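Local coordinates for pyruvate-formate lyase-activating enzyme (Bacteroides vulgatus ATCC 8482, PDB 3CAN), which belongs to the radical SAM superfamily of TIM-barrel-like proteins and is represented here by a domain built on a six-stranded parallel sheet flanked by helices, at residues Thr68-Gln71 with Asp75-Asn78; Leu80-Ile85 with Ala116-Ser121. One frame throughout, in Å; residues are numbered along the deposited sequence.

Contact 1. Residues Thr68-Gln71 with Asp75-Asn78; sequences TVHQ and DVPN
Across the end of helix 67-74, the backbone N of D75 reaches back to the carbonyl O of Q71 at 2.9 Å, a weak hydrogen bond bent to 129°. D75 has already left the helix with a positive phi, a conformation that Asp accepts more readily than a beta-branched residue would. A water reinforces this turn: it donates to Q71 O and to D75 OD1 and accepts from Q71 NE2, at 3.2 Å. The Q71 chain bends at chi2 (66°), folding its amide back over the departing backbone. There Q71 OE1 lies 3.2 Å from P77 N, a packing contact, since proline has no hydrogen to give.

The nonpolar contacts gather round H70. The CB of N78 sits over one face of its imidazole, 3.9 Å from the ring centroid in a CH-pi contact, while a V76 methyl, CG1, lies alongside. N78 suits this place because its amide ND2 can turn elsewhere, donating to the carbonyl O of S64.

The chemistry implies a helix end at which a weak backbone bond is supplemented by a shared water, a folded amide and a ring with N78 CB over one face.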
loop_
_atom_site.group_PDB
_atom_site.type_symbol
_atom_site.label_atom_id
_atom_site.label_comp_id
_atom_site.label_asym_id
_atom_site.label_seq_id
_atom_site.Cartn_x
_atom_site.Cartn_y
_atom_site.Cartn_z
ATOM N N THR A 68 9.025 21.798 11.029
ATOM C CA THR A 68 8.601 22.853 10.106
ATOM C C THR A 68 8.288 22.270 8.727
ATOM O O THR A 68 7.240 22.590 8.130
ATOM C CB THR A 68 9.652 23.953 10.034
ATOM O OG1 THR A 68 9.830 24.501 11.348
ATOM C CG2 THR A 68 9.217 25.073 9.060
ATOM N N VAL A 69 9.148 21.376 8.242
ATOM C CA VAL A 69 8.845 20.635 7.004
ATOM C C VAL A 69 7.543 19.851 7.190
ATOM O O VAL A 69 6.646 19.874 6.338
ATOM C CB VAL A 69 9.986 19.677 6.596
ATOM C CG1 VAL A 69 9.553 18.782 5.413
ATOM C CG2 VAL A 69 11.245 20.457 6.252
ATOM N N HIS A 70 7.426 19.165 8.319
ATOM C CA HIS A 70 6.239 18.352 8.599
ATOM C C HIS A 70 4.958 19.193 8.621
ATOM O O HIS A 70 3.932 18.784 8.068
ATOM C CB HIS A 70 6.423 17.602 9.918
ATOM C CG HIS A 70 5.491 16.443 10.096
ATOM N ND1 HIS A 70 5.881 15.137 9.892
ATOM C CD2 HIS A 70 4.192 16.394 10.462
ATOM C CE1 HIS A 70 4.857 14.335 10.127
ATOM N NE2 HIS A 70 3.817 15.073 10.470
ATOM N N GLN A 71 5.019 20.370 9.243
ATOM C CA GLN A 71 3.860 21.273 9.314
ATOM C C GLN A 71 3.467 21.789 7.934
ATOM O O GLN A 71 2.284 21.916 7.622
ATOM C CB GLN A 71 4.156 22.455 10.242
ATOM C CG GLN A 71 3.084 23.544 10.256
ATOM C CD GLN A 71 1.764 23.089 10.845
ATOM O OE1 GLN A 71 1.734 22.359 11.834
ATOM N NE2 GLN A 71 0.654 23.548 10.255
ATOM N N ASP A 75 0.352 19.777 7.598
ATOM C CA ASP A 75 -0.537 20.642 8.379
ATOM C C ASP A 75 -0.544 20.258 9.857
ATOM O O ASP A 75 -1.489 20.574 10.584
ATOM C CB ASP A 75 -1.970 20.623 7.814
ATOM C CG ASP A 75 -2.124 21.481 6.575
ATOM O OD1 ASP A 75 -1.693 22.651 6.613
ATOM O OD2 ASP A 75 -2.686 20.991 5.574
ATOM N N VAL A 76 0.507 19.578 10.298
ATOM C CA VAL A 76 0.625 19.214 11.698
ATOM C C VAL A 76 2.102 19.128 12.051
ATOM O O VAL A 76 2.924 18.733 11.217
ATOM C CB VAL A 76 -0.107 17.881 11.996
ATOM C CG1 VAL A 76 0.533 16.731 11.230
ATOM C CG2 VAL A 76 -0.124 17.594 13.492
ATOM N N PRO A 77 2.472 19.542 13.276
ATOM C CA PRO A 77 3.864 19.323 13.680
ATOM C C PRO A 77 4.159 17.841 13.901
ATOM O O PRO A 77 3.234 17.034 13.955
ATOM C CB PRO A 77 3.967 20.102 14.992
ATOM C CG PRO A 77 2.577 20.080 15.537
ATOM C CD PRO A 77 1.706 20.233 14.328
ATOM N N ASN A 78 5.431 17.482 14.025
ATOM C CA ASN A 78 5.803 16.076 14.180
ATOM C C ASN A 78 5.946 15.600 15.626
ATOM O O ASN A 78 6.211 14.416 15.865
ATOM C CB ASN A 78 7.062 15.736 13.362
ATOM C CG ASN A 78 8.318 16.378 13.905
ATOM O OD1 ASN A 78 8.309 17.080 14.934
ATOM N ND2 ASN A 78 9.418 16.147 13.214
HETATM O O HOH W 1 0.765 24.437 7.170
#

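Contact 2. Residues Leu80-Ile85 with Ala116-Ser121; sequences LILKNI and AEFLAS
The phenyl ring of F118 receives the methyl CD2 of L82 over one face, a CH-pi contact 4.0 Å from the ring centroid and 24° off the normal. L82 CD2 is shifted toward the rim, 3.7 Å from F118 CE2. I85 approaches the same ring obliquely, its CG2 lying 3.9 Å from F118 CE2. This is the meeting of neighbouring helices in a parallel alpha/beta fold of TIM-barrel type: helix 79-90 leads into strand 95-101, and helix 109-121 carries the chain on from that strand to strand 128-133 in a beta-alpha-beta crossover.

The short helical segments run nearly the same way, 29° apart, and their axes come no closer than 11.6 Å. At that separation a long, flat side chain is suitable, and F118 spans the gap with CG anti to its own nitrogen (chi1 168°). Its outermost carbon, CZ, comes within 3.6 Å of the backbone O of L82.

Deeper in, toward the sheet, branched aliphatic residues replace the aromatic one. The CG2 of I85 meets the CD2 of L119 at 4.0 Å, and both side chains also rest on I97 of strand 95-101, so each helix touches the other and the strand between them in the chain. Compact, purely apolar groups suit this buried layer, where no hydrogen bond joins the two segments. On the outer side, R86 of helix 79-90 touches both F118 and S121. The S121 hydroxyl turns back onto its own helix, OG donating to the carbonyl O of F118 at 2.6 Å, somewhat tilted out of the carbonyl plane.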
loop_
_atom_site.group_PDB
_atom_site.type_symbol
_atom_site.label_atom_id
_atom_site.label_comp_id
_atom_site.label_asym_id
_atom_site.label_seq_id
_atom_site.Cartn_x
_atom_site.Cartn_y
_atom_site.Cartn_z
ATOM N N LEU A 80 3.843 14.895 18.026
ATOM C CA LEU A 80 2.966 13.774 18.327
ATOM C C LEU A 80 3.365 12.502 17.583
ATOM O O LEU A 80 3.272 11.406 18.128
ATOM C CB LEU A 80 1.524 14.126 17.950
ATOM C CG LEU A 80 0.495 13.013 18.128
ATOM C CD1 LEU A 80 0.432 12.597 19.585
ATOM C CD2 LEU A 80 -0.864 13.477 17.636
ATOM N N ILE A 81 3.784 12.646 16.332
ATOM C CA ILE A 81 4.199 11.497 15.525
ATOM C C ILE A 81 5.362 10.788 16.229
ATOM O O ILE A 81 5.359 9.569 16.377
ATOM C CB ILE A 81 4.611 11.915 14.078
ATOM C CG1 ILE A 81 3.383 12.205 13.217
ATOM C CG2 ILE A 81 5.408 10.804 13.380
ATOM C CD1 ILE A 81 2.586 13.366 13.620
ATOM N N LEU A 82 6.334 11.569 16.693
ATOM C CA LEU A 82 7.494 10.992 17.366
ATOM C C LEU A 82 7.115 10.342 18.696
ATOM O O LEU A 82 7.626 9.286 19.041
ATOM C CB LEU A 82 8.577 12.054 17.561
ATOM C CG LEU A 82 9.125 12.651 16.256
ATOM C CD1 LEU A 82 10.210 13.698 16.547
ATOM C CD2 LEU A 82 9.659 11.565 15.333
ATOM N N LYS A 83 6.232 10.983 19.443
ATOM C CA LYS A 83 5.716 10.411 20.690
ATOM C C LYS A 83 5.040 9.060 20.450
ATOM O O LYS A 83 5.273 8.095 21.189
ATOM C CB LYS A 83 4.722 11.387 21.322
ATOM C CG LYS A 83 4.159 10.914 22.633
ATOM C CD LYS A 83 3.343 11.985 23.336
ATOM C CE LYS A 83 4.220 13.089 23.915
ATOM N NZ LYS A 83 4.469 14.190 22.947
ATOM N N ASN A 84 4.223 8.985 19.407
ATOM C CA ASN A 84 3.505 7.743 19.077
ATOM C C ASN A 84 4.427 6.600 18.674
ATOM O O ASN A 84 4.192 5.436 19.032
ATOM C CB ASN A 84 2.495 7.987 17.953
ATOM C CG ASN A 84 1.245 8.700 18.433
ATOM O OD1 ASN A 84 1.020 8.834 19.646
ATOM N ND2 ASN A 84 0.448 9.217 17.487
ATOM N N ILE A 85 5.464 6.921 17.915
ATOM C CA ILE A 85 6.428 5.914 17.525
ATOM C C ILE A 85 7.127 5.397 18.773
ATOM O O ILE A 85 7.280 4.190 18.952
ATOM C CB ILE A 85 7.461 6.435 16.493
ATOM C CG1 ILE A 85 6.762 6.844 15.187
ATOM C CG2 ILE A 85 8.512 5.373 16.250
ATOM C CD1 ILE A 85 7.637 7.644 14.237
ATOM N N ALA A 116 17.214 7.836 11.323
ATOM C CA ALA A 116 17.864 6.587 11.704
ATOM C C ALA A 116 18.270 6.598 13.180
ATOM O O ALA A 116 18.084 5.623 13.895
ATOM C CB ALA A 116 19.085 6.344 10.815
ATOM N N GLU A 117 18.827 7.715 13.633
ATOM C CA GLU A 117 19.258 7.855 15.014
ATOM C C GLU A 117 18.100 7.777 15.986
ATOM O O GLU A 117 18.211 7.146 17.036
ATOM C CB GLU A 117 20.033 9.157 15.188
ATOM C CG GLU A 117 21.380 9.117 14.501
ATOM C CD GLU A 117 22.137 10.428 14.448
ATOM O OE1 GLU A 117 21.729 11.444 15.068
ATOM O OE2 GLU A 117 23.211 10.427 13.787
ATOM N N PHE A 118 16.976 8.379 15.622
ATOM C CA PHE A 118 15.776 8.296 16.441
ATOM C C PHE A 118 15.303 6.839 16.534
ATOM O O PHE A 118 15.157 6.284 17.622
ATOM C CB PHE A 118 14.711 9.214 15.861
ATOM C CG PHE A 118 13.356 9.007 16.441
ATOM C CD1 PHE A 118 13.074 9.363 17.743
ATOM C CD2 PHE A 118 12.347 8.456 15.670
ATOM C CE1 PHE A 118 11.815 9.169 18.269
ATOM C CE2 PHE A 118 11.094 8.257 16.181
ATOM C CZ PHE A 118 10.823 8.593 17.498
ATOM N N LEU A 119 15.121 6.213 15.382
ATOM C CA LEU A 119 14.581 4.858 15.335
ATOM C C LEU A 119 15.510 3.841 15.990
ATOM O O LEU A 119 15.056 2.943 16.724
ATOM C CB LEU A 119 14.257 4.469 13.883
ATOM C CG LEU A 119 13.140 5.282 13.205
ATOM C CD1 LEU A 119 13.059 4.942 11.726
ATOM C CD2 LEU A 119 11.784 5.053 13.892
ATOM N N ALA A 120 16.811 3.964 15.722
ATOM C CA ALA A 120 17.797 3.028 16.265
ATOM C C ALA A 120 17.841 3.062 17.795
ATOM O O ALA A 120 18.135 2.064 18.449
ATOM C CB ALA A 120 19.174 3.347 15.691
ATOM N N SER A 121 17.532 4.219 18.361
ATOM C CA SER A 121 17.569 4.421 19.808
ATOM C C SER A 121 16.387 3.799 20.543
ATOM O O SER A 121 16.424 3.653 21.761
ATOM C CB SER A 121 17.653 5.926 20.118
ATOM O OG SER A 121 16.419 6.582 19.900
#

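How the contacts relate
The two contacts follow one another along the chain: contact 1 closes at N78, and helix 79-90, which supplies the first half of contact 2, begins at the next residue. Their centres are about 15 Å apart, yet they touch directly, because the H70 ring packs against the CD1 methyl of I81, one helical turn before I85. Helix 79-90 therefore has neighbours on two fronts, the preceding helix 67-74 through I81 and the later helix 109-121 through L82 and I85. Contact 1 is a local turn, its centre about 15 Å from the centre of the chain; contact 2, with its centre at about 10 Å, is longer in range, joining residues on two sides of strand 95-101 in the sequence.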